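Long-range contact in aldehyde dehydrogenase (Trypanosoma brucei, PDB 5NNO), which probably oxidises aldehydes with NAD as cofactor, and binds NAD and a benzoxaborole-bearing benzaldehyde: residues D109-Q114 against P458-G463. Sequence-based numbering, arbitrary orientation.
Sequences DDCELQ and PVMRRG
R461 and D110 face each other as an antiparallel hydrogen-bonded pair, their side chains alongside one another on the same face of the sheet. R461 stays extended from CG to NE, which carries its guanidinium across the sheet face, level with the gap between the strands and toward E112. There NH1 donates to D110 OD2 at 3.2 Å; the oxygen lies practically in the guanidinium plane, yet is approached from above the carboxylate plane. D110 OD1 pairs with K99. E112, on the same face, completes a salt-bridge network: its carboxylate stands nearly perpendicular to the guanidinium (85°), and OE1 makes only a long ion pair with R461 NH2, 3.6 Å. Q114 NE2 holds that same OE1 at 2.6 Å, arriving nearly along the C-O axis. V459 lies beneath this group, CG1 against one guanidinium face, offset toward its rim, and CG2 against Q114 CD at 3.6 Å.

The backbones bond reciprocally at D110/R461 and E112/V459, and their axes run at 161°. This is the two-stranded oligomerisation arm of the aldehyde dehydrogenase fold: V459, M460 and R461 also pair, in parallel, with a strand of the second subunit, and Q114 NE2 bonds E409 of that subunit.

On the reverse face, C111 SG packs against M460 CG at 3.8 Å, within a non-hydrogen-bonded pair. Beyond the strand end, the bent chain of R462 brings NH1 up to both carboxylate oxygens of D109, 3.0 Å from OD1, with the planes 77° apart; its hydrogen bond to OD2 is weak, and R462 NH2 bonds S467.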
loop_
_atom_site.group_PDB
_atom_site.type_symbol
_atom_site.label_atom_id
_atom_site.label_comp_id
_atom_site.label_asym_id
_atom_site.label_seq_id
_atom_site.Cartn_x
_atom_site.Cartn_y
_atom_site.Cartn_z
ATOM N N ASP A 109 -1.568 9.024 -27.397
ATOM C CA ASP A 109 -2.447 9.874 -26.593
ATOM C C ASP A 109 -1.591 10.762 -25.679
ATOM O O ASP A 109 -0.365 10.668 -25.714
ATOM C CB ASP A 109 -3.417 8.988 -25.796
ATOM C CG ASP A 109 -4.244 8.039 -26.708
ATOM O OD1 ASP A 109 -4.659 8.473 -27.816
ATOM O OD2 ASP A 109 -4.496 6.874 -26.320
ATOM N N ASP A 110 -2.237 11.643 -24.907
ATOM C CA ASP A 110 -1.558 12.485 -23.906
ATOM C C ASP A 110 -1.933 11.930 -22.557
ATOM O O ASP A 110 -3.087 11.978 -22.176
ATOM C CB ASP A 110 -1.997 13.960 -24.011
ATOM C CG ASP A 110 -1.599 14.802 -22.776
ATOM O OD1 ASP A 110 -0.634 14.444 -22.066
ATOM O OD2 ASP A 110 -2.288 15.826 -22.515
ATOM N N CYS A 111 -0.948 11.417 -21.831
ATOM C CA CYS A 111 -1.180 10.720 -20.580
ATOM C C CYS A 111 -0.419 11.358 -19.426
ATOM O O CYS A 111 0.591 12.025 -19.638
ATOM C CB CYS A 111 -0.838 9.249 -20.770
ATOM S SG CYS A 111 -2.002 8.456 -21.937
ATOM N N GLU A 112 -0.928 11.180 -18.204
ATOM C CA GLU A 112 -0.429 11.907 -17.040
ATOM C C GLU A 112 -0.760 11.212 -15.706
ATOM O O GLU A 112 -1.842 10.637 -15.535
ATOM C CB GLU A 112 -1.038 13.307 -17.033
ATOM C CG GLU A 112 -0.075 14.442 -16.773
ATOM C CD GLU A 112 -0.795 15.784 -16.653
ATOM O OE1 GLU A 112 -1.779 15.859 -15.883
ATOM O OE2 GLU A 112 -0.370 16.761 -17.310
ATOM N N LEU A 113 0.194 11.297 -14.763
ATOM C CA LEU A 113 0.003 10.838 -13.388
ATOM C C LEU A 113 -0.048 12.049 -12.452
ATOM O O LEU A 113 0.972 12.691 -12.202
ATOM C CB LEU A 113 1.149 9.919 -12.971
ATOM C CG LEU A 113 1.202 8.467 -13.457
ATOM C CD1 LEU A 113 0.604 8.295 -14.843
ATOM C CD2 LEU A 113 2.640 7.930 -13.388
ATOM N N GLN A 114 -1.234 12.367 -11.937
ATOM C CA GLN A 114 -1.428 13.522 -11.033
ATOM C C GLN A 114 -1.510 13.013 -9.599
ATOM O O GLN A 114 -1.863 11.863 -9.367
ATOM C CB GLN A 114 -2.704 14.307 -11.423
ATOM C CG GLN A 114 -2.813 14.650 -12.914
ATOM C CD GLN A 114 -4.010 15.543 -13.283
ATOM O OE1 GLN A 114 -4.900 15.829 -12.463
ATOM N NE2 GLN A 114 -4.052 15.966 -14.549
ATOM N N PRO A 458 -4.104 8.371 -12.551
ATOM C CA PRO A 458 -3.944 8.406 -14.001
ATOM C C PRO A 458 -5.034 9.217 -14.747
ATOM O O PRO A 458 -6.225 9.160 -14.411
ATOM C CB PRO A 458 -4.013 6.926 -14.410
ATOM C CG PRO A 458 -4.660 6.232 -13.252
ATOM C CD PRO A 458 -4.186 6.987 -12.058
ATOM N N VAL A 459 -4.579 9.970 -15.740
ATOM C CA VAL A 459 -5.406 10.819 -16.561
ATOM C C VAL A 459 -4.944 10.571 -17.992
ATOM O O VAL A 459 -3.755 10.731 -18.283
ATOM C CB VAL A 459 -5.179 12.310 -16.240
ATOM C CG1 VAL A 459 -6.061 13.189 -17.138
ATOM C CG2 VAL A 459 -5.428 12.573 -14.757
ATOM N N MET A 460 -5.893 10.198 -18.870
ATOM C CA MET A 460 -5.639 10.006 -20.307
ATOM C C MET A 460 -6.473 11.031 -21.054
ATOM O O MET A 460 -7.673 11.163 -20.812
ATOM C CB MET A 460 -6.010 8.569 -20.746
ATOM C CG MET A 460 -5.803 8.266 -22.236
ATOM S SD MET A 460 -6.356 6.657 -22.889
ATOM C CE MET A 460 -4.950 5.645 -22.470
ATOM N N ARG A 461 -5.846 11.747 -21.984
ATOM C CA ARG A 461 -6.570 12.673 -22.861
ATOM C C ARG A 461 -6.515 12.122 -24.278
ATOM O O ARG A 461 -5.444 11.807 -24.771
ATOM C CB ARG A 461 -6.006 14.105 -22.762
ATOM C CG ARG A 461 -5.879 14.612 -21.311
ATOM C CD ARG A 461 -5.943 16.127 -21.150
ATOM N NE ARG A 461 -5.820 16.507 -19.732
ATOM C CZ ARG A 461 -4.655 16.638 -19.052
ATOM N NH1 ARG A 461 -3.457 16.452 -19.633
ATOM N NH2 ARG A 461 -4.671 16.956 -17.756
ATOM N N ARG A 462 -7.694 11.968 -24.897
ATOM C CA ARG A 462 -7.831 11.607 -26.307
ATOM C C ARG A 462 -8.585 12.681 -27.060
ATOM O O ARG A 462 -9.290 13.498 -26.461
ATOM C CB ARG A 462 -8.607 10.309 -26.469
ATOM C CG ARG A 462 -8.038 9.145 -25.685
ATOM C CD ARG A 462 -8.518 7.797 -26.181
ATOM N NE ARG A 462 -8.758 7.769 -27.637
ATOM C CZ ARG A 462 -7.995 7.181 -28.553
ATOM N NH1 ARG A 462 -6.896 6.519 -28.222
ATOM N NH2 ARG A 462 -8.322 7.263 -29.832
ATOM N N GLY A 463 -8.429 12.653 -28.384
ATOM C CA GLY A 463 -9.184 13.506 -29.311
ATOM C C GLY A 463 -10.340 12.724 -29.891
ATOM O O GLY A 463 -10.528 11.552 -29.562
#